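Local atomic coordinates of DNA repair protein MmcB-related protein (Silicibacter pomeroyi, PDB entry 3DNX), a protein that is of unknown function but, as a member of the MmcB-like family within the PDDEXK nuclease clan, is probably connected with DNA repair. Residues 19-24 / 29-34. Residues are numbered along the deposited sequence; the frame is centred on the assembly and turned at random. Where two conformers were deposited one is given.
Sequences GVARHL and FVSVEE
With L24 CG set beside its backbone N and opposite the carbonyl carbon (chi1 -74°), and the chain extended beyond it, CD1 of L24 reaches S31 CB at 3.8 Å. The other methyl, CD2, leans obliquely on the root of the F29 ring, 4.1 Å from F29 CG, while L24 CB rests 3.7 Å from F29 CB. The F29 ring itself then runs away from the helix. The S31 CB is turned toward the helix, and its OG, set between backbone N and carbonyl carbon (chi1 64°), lies 3.4 Å from A21 CB. S31 OG is 2.6 Å from a water that donates to A21 O, bridging helix backbone and strand side chain. A direct backbone hydrogen bond ties the junction: F29 N donates to L24 O at 3.0 Å, bent (143° at the hydrogen) and approaching from above the carbonyl plane. Helix 12-26 is thus fastened to the chain that leaves it just as strand 30-35 begins, a short helix-to-strand connection, consistent with the alpha/beta core of the PDDEXK clan. L24 also packs on W55 and I57 of strand 54-59, and F29 meets the W55 ring. Strand 30-35 lies at the sheet edge within this chain, antiparallel to 43-48; V30 and V32 point away from 19-24 and pack on F132 of helix 122-144.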
# COMPACT_ATOMS: atom_id res chain seq x y z
N GLY A 19 15.90 -4.77 -7.89
CA GLY A 19 16.66 -5.73 -7.09
C GLY A 19 16.53 -5.48 -5.63
O GLY A 19 16.32 -6.42 -4.84
N VAL A 20 16.53 -4.20 -5.24
CA VAL A 20 16.32 -3.86 -3.85
C VAL A 20 14.95 -4.35 -3.33
O VAL A 20 14.86 -4.95 -2.22
CB VAL A 20 16.49 -2.30 -3.60
CG1 VAL A 20 16.09 -1.96 -2.18
CG2 VAL A 20 17.95 -1.86 -3.87
N ALA A 21 13.90 -4.06 -4.12
CA ALA A 21 12.53 -4.46 -3.78
C ALA A 21 12.38 -6.00 -3.63
O ALA A 21 11.70 -6.47 -2.71
CB ALA A 21 11.56 -3.92 -4.79
N ARG A 22 13.00 -6.74 -4.54
CA ARG A 22 13.01 -8.24 -4.46
C ARG A 22 13.59 -8.65 -3.16
O ARG A 22 13.03 -9.50 -2.46
CB ARG A 22 13.78 -8.87 -5.60
CG ARG A 22 13.11 -8.77 -6.90
CD ARG A 22 13.98 -9.26 -8.05
NE ARG A 22 13.19 -9.46 -9.25
CZ ARG A 22 13.42 -10.40 -10.17
NH1 ARG A 22 14.48 -11.21 -10.10
NH2 ARG A 22 12.62 -10.50 -11.20
N HIS A 23 14.75 -8.05 -2.79
CA HIS A 23 15.48 -8.48 -1.61
C HIS A 23 14.77 -8.11 -0.32
O HIS A 23 14.68 -8.92 0.62
CB HIS A 23 16.93 -7.91 -1.62
CG HIS A 23 17.79 -8.45 -0.52
ND1 HIS A 23 18.07 -9.79 -0.40
CD2 HIS A 23 18.35 -7.85 0.56
CE1 HIS A 23 18.82 -9.98 0.67
NE2 HIS A 23 19.00 -8.82 1.27
N LEU A 24 14.21 -6.89 -0.26
CA LEU A 24 13.39 -6.48 0.88
C LEU A 24 12.23 -7.47 1.09
O LEU A 24 11.98 -7.93 2.18
CB LEU A 24 12.80 -5.08 0.69
CG LEU A 24 13.80 -3.94 0.85
CD1 LEU A 24 13.12 -2.61 0.44
CD2 LEU A 24 14.30 -3.86 2.27
N PHE A 29 10.02 -7.35 4.39
CA PHE A 29 9.76 -5.95 4.13
C PHE A 29 8.88 -5.80 2.88
O PHE A 29 8.69 -6.74 2.09
CB PHE A 29 11.07 -5.17 3.99
CG PHE A 29 11.67 -4.72 5.29
CD1 PHE A 29 12.10 -5.67 6.24
CD2 PHE A 29 11.89 -3.37 5.55
CE1 PHE A 29 12.66 -5.27 7.42
CE2 PHE A 29 12.42 -2.97 6.74
CZ PHE A 29 12.84 -3.91 7.69
N VAL A 30 8.26 -4.63 2.75
CA VAL A 30 7.62 -4.24 1.50
C VAL A 30 8.20 -2.88 1.11
O VAL A 30 8.87 -2.24 1.92
CB VAL A 30 6.08 -4.13 1.65
CG1 VAL A 30 5.47 -5.57 1.87
CG2 VAL A 30 5.69 -3.21 2.80
N SER A 31 7.90 -2.43 -0.08
CA SER A 31 8.55 -1.22 -0.58
C SER A 31 7.67 -0.51 -1.59
O SER A 31 6.75 -1.10 -2.17
CB SER A 31 9.90 -1.52 -1.17
OG SER A 31 9.78 -2.38 -2.31
N VAL A 32 7.96 0.78 -1.77
CA VAL A 32 7.47 1.54 -2.88
C VAL A 32 8.62 2.34 -3.49
O VAL A 32 9.67 2.55 -2.85
CB VAL A 32 6.29 2.52 -2.55
CG1 VAL A 32 5.04 1.72 -2.08
CG2 VAL A 32 6.66 3.60 -1.58
N GLU A 33 8.40 2.79 -4.70
CA GLU A 33 9.36 3.62 -5.37
C GLU A 33 8.92 5.08 -5.50
O GLU A 33 7.73 5.41 -5.55
CB GLU A 33 9.65 3.05 -6.76
CG GLU A 33 10.51 1.84 -6.80
CD GLU A 33 10.95 1.49 -8.25
OE1 GLU A 33 11.47 2.40 -9.00
OE2 GLU A 33 10.82 0.31 -8.63
N GLU A 34 9.92 5.96 -5.55
CA GLU A 34 9.70 7.40 -5.76
C GLU A 34 8.74 7.96 -4.74
O GLU A 34 7.76 8.58 -5.06
CB GLU A 34 9.18 7.63 -7.18
CG GLU A 34 10.08 6.99 -8.20
CD GLU A 34 9.71 7.35 -9.60
OE1 GLU A 34 8.51 7.27 -9.93
OE2 GLU A 34 10.63 7.68 -10.39
O HOH W 1 9.43 -4.96 -2.09